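Side-chain contacts in response regulator aspartate phosphatase H (Bacillus subtilis, PDB 3Q15), which dephosphorylates the sporulation phosphotransferase Spo0F and also acts on the competence regulator ComA, thereby taking part in separating competence and sporulation in time: residues N330-A333 against Y334-A337; R360-L363 against K364-D368; E316-I319 against H320-S324. All coordinates share one frame; numbering follows the deposited sequence.

Interaction 1: residues N330-A333 against Y334-A337; sequences NLHA and YIEA
L331 O starts the helical bonding of this turn: it accepts the backbone N of I335 at 3.2 Å and takes a second, weak bond from Y334 N, whose N-H...O angle is only 124°. The pattern then becomes regular. E336 N reaches H332 O at 2.9 Å and A337 N reaches A333 O, so i to i+4 pairing begins with the carbonyl of L331, the N-cap residue, and continues from H332 and A333.

The side chains pair off three residues apart. L331 and Y334 run alongside each other in the same direction, with CD1 of the leucine 4.0 Å from CD2 of the tyrosine ring, which it approaches obliquely. CG of Y334 lies opposite its carbonyl carbon (chi1 -70°), a setting that leans the ring back toward the start of the helix and onto L331. There F326 meets the same ring edge to face, while F298 touches both side chains from a loop. On another side of the turn H332 and I335 form a looser pair, ND1 of the histidine lying 4.1 Å from CD1 of the isoleucine. NE2 of that ring makes a weak bond to OD1 of N330, at 3.5 Å. E336 behaves differently: with CG anti to its N (chi1 178°) and the chain extended, it sends its carboxylate to partners elsewhere. Its OE1 is hydrogen-bonded by Q366 NE2 and forms a salt bridge with R340, two interactions that together should hold the group in place.

N330, with positive phi, is the C-prime residue of a Schellman motif ending helix 316-328, so the whole arrangement is a tight helix-to-helix turn of an alpha-helical repeat domain, in which one helix is closed and the next begun within a few residues.

Interaction 2: residues R360-L363 against K364-D368; sequences RKVL and KAQED
L363 O is gripped twice: the backbone N of E367 donates to it at 3.2 Å in the regular helical manner, and a water adds a second hydrogen bond. That water also donates to Q366 OE1, at 2.9 Å, and so ties the side-chain amide of Q366 to the main chain of its own helix.

The amide itself is placed by the stem of the glutamine. CG of Q366 lies beside its backbone N (chi1 -69°) and 3.3 Å from V362 O, the same carbonyl that accepts Q366 N at 3.0 Å; the chain beyond is extended and carries the amide back along the preceding turn. There it runs alongside two aliphatic neighbours, OE1 coming within 3.6 Å of L363 CD2 and NE2 within 4.1 Å of V362 CG1. Both polar ends have further partners: NE2 is hydrogen-bonded to E336 of helix 332-348, and OE1 accepts NE2 of Q366 of the second subunit. Together, water, glutamate and the neighbouring glutamine probably fix the rotation of the amide.

K364 takes the other side of the helix. Its CB sits over R360 O at 3.3 Å, and a bend at chi2 (64°) turns the rest of the chain forward to D368, where NZ and OD2 make a long salt bridge of 4.0 Å. R360 sends its guanidinium the other way, to a salt bridge with E347 of the second subunit.

V362 packs on A339 and A365 on E336, both of helix 332-348, whereas L363 packs on R340 of the second subunit. The arrangement is that of an amphipathic helix in a TPR-like hairpin, here within the predicted sixth repeat, with one flank against its partner helix and another in a subunit interface.

Interaction 3: residues E316-I319 against H320-S324; sequences ERKI and HDLLS
L323 rests on I319, one helical turn earlier, along much of its side chain. Its CB lies 3.5 Å from I319 O, the carbonyl that L323 N also bonds at 3.0 Å in a nearly straight line (168°). CG comes closer still, 3.2 Å from that same oxygen, because chi1 of -64° sets it beside the backbone N. At the tip CD1 meets CG2 of I319 at 3.8 Å, the two side chains lying side by side and pointing the same way. Cutting L323 back to an alanine would probably leave a gap beside I319 CG2 and deprive F358 of one of its packing partners.

L322 repeats the theme less closely: its CD1 touches the aliphatic CG of K318 at 3.9 Å, the chains meeting at an angle. The R317 and D321 pair shows how proximity need not become a salt bridge. OD1 of D321 approaches CG of R317 at 3.7 Å, yet it remains 5.7 Å from NH1, since the arginine chain bends at chi3 and carries the guanidinium elsewhere. Any attraction between the opposite charges is probably weak at this separation. Near the start of the helix, K318 N donates a hydrogen bond to D315 OD2.

Helix 316-328 is wedged by its apolar side among three others: I319 packs on F305, A308 and V309 of helix 299-310, I319 and L323 both meet F358 of helix 352-372, and L323 also reaches C338 of helix 332-348.

Interactions 3, 1 and 2 follow one another in that order along the chain, on the successive helices 316-328, 332-348 and 352-372. Interactions 1 and 2 are nearest, their centres about 9 Å apart, and join through A365 CB over H332 O and D368 CB beside the H332 ring. Interaction 3 lies about 13 Å from interaction 1, centre to centre, and about 16 Å from interaction 2; it touches the first through L323 O and I335 CD1, the second through L323 CD1 and K361 CD. Three local turns thus lock into one stack of helices near the end of the TPR domain, with interaction 2 also facing the second subunit.

Interaction 1: residues N330-A333 against Y334-A337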
loop_
_atom_site.group_PDB
_atom_site.type_symbol
_atom_site.label_atom_id
_atom_site.label_comp_id
_atom_site.label_asym_id
_atom_site.label_seq_id
_atom_site.Cartn_x
_atom_site.Cartn_y
_atom_site.Cartn_z
ATOM N N ASN A 330 -20.617 4.943 -17.095
ATOM C CA ASN A 330 -19.833 5.258 -15.905
ATOM C C ASN A 330 -18.405 5.689 -16.226
ATOM O O ASN A 330 -17.453 5.214 -15.609
ATOM C CB ASN A 330 -19.817 4.072 -14.938
ATOM C CG ASN A 330 -21.174 3.808 -14.316
ATOM O OD1 ASN A 330 -21.528 4.402 -13.297
ATOM N ND2 ASN A 330 -21.940 2.909 -14.922
ATOM N N LEU A 331 -18.261 6.585 -17.197
ATOM C CA LEU A 331 -16.955 7.120 -17.559
ATOM C C LEU A 331 -16.742 8.466 -16.876
ATOM O O LEU A 331 -16.684 9.508 -17.530
ATOM C CB LEU A 331 -16.840 7.272 -19.078
ATOM C CG LEU A 331 -16.999 5.973 -19.871
ATOM C CD1 LEU A 331 -17.122 6.251 -21.360
ATOM C CD2 LEU A 331 -15.839 5.027 -19.585
ATOM N N HIS A 332 -16.625 8.438 -15.553
ATOM C CA HIS A 332 -16.602 9.664 -14.765
ATOM C C HIS A 332 -15.322 10.475 -14.948
ATOM O O HIS A 332 -15.330 11.699 -14.798
ATOM C CB HIS A 332 -16.863 9.356 -13.290
ATOM C CG HIS A 332 -18.171 8.667 -13.049
ATOM N ND1 HIS A 332 -19.379 9.224 -13.404
ATOM C CD2 HIS A 332 -18.456 7.460 -12.502
ATOM C CE1 HIS A 332 -20.356 8.393 -13.081
ATOM N NE2 HIS A 332 -19.822 7.318 -12.531
ATOM N N ALA A 333 -14.231 9.789 -15.279
ATOM C CA ALA A 333 -12.973 10.461 -15.584
ATOM C C ALA A 333 -13.126 11.369 -16.798
ATOM O O ALA A 333 -12.594 12.477 -16.816
ATOM C CB ALA A 333 -11.858 9.442 -15.819
ATOM N N TYR A 334 -13.851 10.892 -17.808
ATOM C CA TYR A 334 -14.078 11.666 -19.023
ATOM C C TYR A 334 -14.997 12.844 -18.738
ATOM O O TYR A 334 -14.805 13.935 -19.268
ATOM C CB TYR A 334 -14.680 10.792 -20.127
ATOM C CG TYR A 334 -13.731 9.762 -20.693
ATOM C CD1 TYR A 334 -12.403 9.703 -20.283
ATOM C CD2 TYR A 334 -14.162 8.851 -21.647
ATOM C CE1 TYR A 334 -11.533 8.756 -20.803
ATOM C CE2 TYR A 334 -13.301 7.905 -22.173
ATOM C CZ TYR A 334 -11.990 7.861 -21.748
ATOM O OH TYR A 334 -11.129 6.919 -22.269
ATOM N N ILE A 335 -15.998 12.617 -17.896
ATOM C CA ILE A 335 -16.921 13.676 -17.518
ATOM C C ILE A 335 -16.167 14.800 -16.824
ATOM O O ILE A 335 -16.331 15.967 -17.170
ATOM C CB ILE A 335 -18.041 13.150 -16.606
ATOM C CG1 ILE A 335 -18.904 12.146 -17.366
ATOM C CG2 ILE A 335 -18.895 14.296 -16.078
ATOM C CD1 ILE A 335 -20.097 11.654 -16.583
ATOM N N GLU A 336 -15.332 14.443 -15.854
ATOM C CA GLU A 336 -14.555 15.439 -15.122
ATOM C C GLU A 336 -13.681 16.290 -16.042
ATOM O O GLU A 336 -13.662 17.516 -15.929
ATOM C CB GLU A 336 -13.682 14.787 -14.049
ATOM C CG GLU A 336 -12.825 15.794 -13.304
ATOM C CD GLU A 336 -12.029 15.185 -12.170
ATOM O OE1 GLU A 336 -11.344 15.951 -11.460
ATOM O OE2 GLU A 336 -12.084 13.952 -11.983
ATOM N N ALA A 337 -12.952 15.633 -16.938
ATOM C CA ALA A 337 -12.033 16.321 -17.835
ATOM C C ALA A 337 -12.769 17.229 -18.817
ATOM O O ALA A 337 -12.416 18.398 -18.976
ATOM C CB ALA A 337 -11.166 15.313 -18.580
#

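Interaction 2: residues R360-L363 against K364-D368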
loop_
_atom_site.group_PDB
_atom_site.type_symbol
_atom_site.label_atom_id
_atom_site.label_comp_id
_atom_site.label_asym_id
_atom_site.label_seq_id
_atom_site.Cartn_x
_atom_site.Cartn_y
_atom_site.Cartn_z
ATOM N N ARG A 360 -19.940 22.120 -11.055
ATOM C CA ARG A 360 -20.688 21.178 -10.228
ATOM C C ARG A 360 -20.610 19.758 -10.791
ATOM O O ARG A 360 -20.560 18.784 -10.040
ATOM C CB ARG A 360 -22.152 21.611 -10.074
ATOM C CG ARG A 360 -22.357 22.877 -9.246
ATOM C CD ARG A 360 -23.827 23.067 -8.817
ATOM N NE ARG A 360 -24.752 23.096 -9.949
ATOM C CZ ARG A 360 -25.017 24.179 -10.675
ATOM N NH1 ARG A 360 -24.426 25.330 -10.389
ATOM N NH2 ARG A 360 -25.870 24.115 -11.692
ATOM N N LYS A 361 -20.610 19.648 -12.116
ATOM C CA LYS A 361 -20.461 18.359 -12.773
ATOM C C LYS A 361 -19.068 17.796 -12.501
ATOM O O LYS A 361 -18.886 16.583 -12.367
ATOM C CB LYS A 361 -20.684 18.483 -14.281
ATOM C CG LYS A 361 -22.055 19.005 -14.689
ATOM C CD LYS A 361 -22.226 18.965 -16.202
ATOM C CE LYS A 361 -23.405 19.813 -16.656
ATOM N NZ LYS A 361 -24.693 19.364 -16.053
ATOM N N VAL A 362 -18.088 18.691 -12.424
ATOM C CA VAL A 362 -16.716 18.300 -12.134
ATOM C C VAL A 362 -16.624 17.690 -10.747
ATOM O O VAL A 362 -16.140 16.571 -10.586
ATOM C CB VAL A 362 -15.756 19.495 -12.192
ATOM C CG1 VAL A 362 -14.374 19.074 -11.701
ATOM C CG2 VAL A 362 -15.687 20.062 -13.609
ATOM N N LEU A 363 -17.089 18.431 -9.745
ATOM C CA LEU A 363 -17.031 17.965 -8.362
ATOM C C LEU A 363 -17.823 16.668 -8.182
ATOM O O LEU A 363 -17.399 15.766 -7.456
ATOM C CB LEU A 363 -17.524 19.049 -7.398
ATOM C CG LEU A 363 -16.730 20.362 -7.434
ATOM C CD1 LEU A 363 -17.257 21.347 -6.399
ATOM C CD2 LEU A 363 -15.244 20.114 -7.221
ATOM N N LYS A 364 -18.961 16.574 -8.860
ATOM C CA LYS A 364 -19.772 15.361 -8.829
ATOM C C LYS A 364 -19.001 14.169 -9.395
ATOM O O LYS A 364 -18.924 13.112 -8.766
ATOM C CB LYS A 364 -21.079 15.563 -9.602
ATOM C CG LYS A 364 -21.999 14.355 -9.601
ATOM C CD LYS A 364 -22.473 14.025 -8.197
ATOM C CE LYS A 364 -23.287 12.739 -8.176
ATOM N NZ LYS A 364 -24.443 12.792 -9.112
ATOM N N ALA A 365 -18.430 14.343 -10.581
ATOM C CA ALA A 365 -17.667 13.276 -11.217
ATOM C C ALA A 365 -16.539 12.776 -10.312
ATOM O O ALA A 365 -16.285 11.577 -10.233
ATOM C CB ALA A 365 -17.119 13.736 -12.550
ATOM N N GLN A 366 -15.870 13.701 -9.629
ATOM C CA GLN A 366 -14.800 13.343 -8.704
ATOM C C GLN A 366 -15.290 12.400 -7.609
ATOM O O GLN A 366 -14.630 11.406 -7.283
ATOM C CB GLN A 366 -14.191 14.599 -8.072
ATOM C CG GLN A 366 -13.403 15.472 -9.040
ATOM C CD GLN A 366 -12.839 16.718 -8.378
ATOM O OE1 GLN A 366 -13.288 17.126 -7.305
ATOM N NE2 GLN A 366 -11.844 17.326 -9.018
ATOM N N GLU A 367 -16.443 12.720 -7.030
ATOM C CA GLU A 367 -17.005 11.881 -5.981
ATOM C C GLU A 367 -17.488 10.535 -6.520
ATOM O O GLU A 367 -17.386 9.524 -5.835
ATOM C CB GLU A 367 -18.123 12.604 -5.220
ATOM C CG GLU A 367 -17.609 13.720 -4.321
ATOM C CD GLU A 367 -18.561 14.063 -3.187
ATOM O OE1 GLU A 367 -18.376 15.136 -2.572
ATOM O OE2 GLU A 367 -19.480 13.260 -2.904
ATOM N N ASP A 368 -18.005 10.528 -7.746
ATOM C CA ASP A 368 -18.473 9.294 -8.364
ATOM C C ASP A 368 -17.311 8.353 -8.662
ATOM O O ASP A 368 -17.447 7.132 -8.566
ATOM C CB ASP A 368 -19.268 9.585 -9.639
ATOM C CG ASP A 368 -20.618 10.220 -9.352
ATOM O OD1 ASP A 368 -21.163 9.997 -8.249
ATOM O OD2 ASP A 368 -21.136 10.940 -10.233
HETATM O O HOH W 1 -15.251 16.626 -5.235
#

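Interaction 3: residues E316-I319 against H320-S324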
loop_
_atom_site.group_PDB
_atom_site.type_symbol
_atom_site.label_atom_id
_atom_site.label_comp_id
_atom_site.label_asym_id
_atom_site.label_seq_id
_atom_site.Cartn_x
_atom_site.Cartn_y
_atom_site.Cartn_z
ATOM N N GLU A 316 -24.070 23.247 -27.156
ATOM C CA GLU A 316 -24.502 22.785 -25.835
ATOM C C GLU A 316 -25.291 21.477 -25.852
ATOM O O GLU A 316 -25.204 20.683 -24.913
ATOM C CB GLU A 316 -25.320 23.869 -25.129
ATOM C CG GLU A 316 -24.518 25.089 -24.717
ATOM C CD GLU A 316 -25.395 26.194 -24.165
ATOM O OE1 GLU A 316 -25.959 26.959 -24.974
ATOM O OE2 GLU A 316 -25.526 26.292 -22.925
ATOM N N ARG A 317 -26.069 21.259 -26.906
ATOM C CA ARG A 317 -26.844 20.027 -27.020
ATOM C C ARG A 317 -25.932 18.817 -27.221
ATOM O O ARG A 317 -26.100 17.788 -26.565
ATOM C CB ARG A 317 -27.873 20.119 -28.151
ATOM C CG ARG A 317 -28.725 18.865 -28.314
ATOM C CD ARG A 317 -29.809 19.051 -29.367
ATOM N NE ARG A 317 -30.822 20.015 -28.946
ATOM C CZ ARG A 317 -31.943 19.691 -28.308
ATOM N NH1 ARG A 317 -32.198 18.422 -28.018
ATOM N NH2 ARG A 317 -32.810 20.633 -27.961
ATOM N N LYS A 318 -24.970 18.941 -28.129
ATOM C CA LYS A 318 -24.003 17.872 -28.342
ATOM C C LYS A 318 -23.282 17.556 -27.037
ATOM O O LYS A 318 -23.089 16.392 -26.690
ATOM C CB LYS A 318 -22.987 18.253 -29.419
ATOM C CG LYS A 318 -22.089 17.100 -29.858
ATOM C CD LYS A 318 -22.852 16.087 -30.706
ATOM C CE LYS A 318 -21.929 15.000 -31.247
ATOM N NZ LYS A 318 -22.625 14.098 -32.211
ATOM N N ILE A 319 -22.891 18.603 -26.316
ATOM C CA ILE A 319 -22.173 18.447 -25.057
ATOM C C ILE A 319 -22.986 17.645 -24.048
ATOM O O ILE A 319 -22.464 16.740 -23.395
ATOM C CB ILE A 319 -21.806 19.813 -24.446
ATOM C CG1 ILE A 319 -20.677 20.461 -25.248
ATOM C CG2 ILE A 319 -21.399 19.654 -22.988
ATOM C CD1 ILE A 319 -20.144 21.732 -24.633
ATOM N N HIS A 320 -24.265 17.986 -23.935
ATOM C CA HIS A 320 -25.176 17.306 -23.027
ATOM C C HIS A 320 -25.355 15.838 -23.391
ATOM O O HIS A 320 -25.411 14.981 -22.515
ATOM C CB HIS A 320 -26.531 18.013 -23.011
ATOM C CG HIS A 320 -27.598 17.252 -22.290
ATOM N ND1 HIS A 320 -28.470 16.398 -22.936
ATOM C CD2 HIS A 320 -27.934 17.210 -20.980
ATOM C CE1 HIS A 320 -29.296 15.868 -22.054
ATOM N NE2 HIS A 320 -28.993 16.341 -20.859
ATOM N N ASP A 321 -25.452 15.551 -24.685
ATOM C CA ASP A 321 -25.617 14.176 -25.145
ATOM C C ASP A 321 -24.373 13.338 -24.849
ATOM O O ASP A 321 -24.478 12.176 -24.455
ATOM C CB ASP A 321 -25.935 14.132 -26.640
ATOM C CG ASP A 321 -27.266 14.781 -26.974
ATOM O OD1 ASP A 321 -27.348 15.447 -28.026
ATOM O OD2 ASP A 321 -28.230 14.626 -26.189
ATOM N N LEU A 322 -23.199 13.935 -25.038
ATOM C CA LEU A 322 -21.940 13.240 -24.785
ATOM C C LEU A 322 -21.743 12.965 -23.299
ATOM O O LEU A 322 -21.396 11.850 -22.908
ATOM C CB LEU A 322 -20.756 14.035 -25.343
ATOM C CG LEU A 322 -20.689 14.118 -26.870
ATOM C CD1 LEU A 322 -19.762 15.241 -27.322
ATOM C CD2 LEU A 322 -20.269 12.779 -27.459
ATOM N N LEU A 323 -21.969 13.981 -22.472
ATOM C CA LEU A 323 -21.812 13.829 -21.033
ATOM C C LEU A 323 -22.820 12.819 -20.501
ATOM O O LEU A 323 -22.531 12.075 -19.568
ATOM C CB LEU A 323 -21.961 15.177 -20.317
ATOM C CG LEU A 323 -20.912 16.247 -20.636
ATOM C CD1 LEU A 323 -21.175 17.518 -19.843
ATOM C CD2 LEU A 323 -19.507 15.728 -20.368
ATOM N N SER A 324 -24.004 12.794 -21.107
ATOM C CA SER A 324 -25.029 11.826 -20.744
ATOM C C SER A 324 -24.589 10.424 -21.152
ATOM O O SER A 324 -24.797 9.452 -20.422
ATOM C CB SER A 324 -26.355 12.177 -21.418
ATOM O OG SER A 324 -27.334 11.193 -21.147
#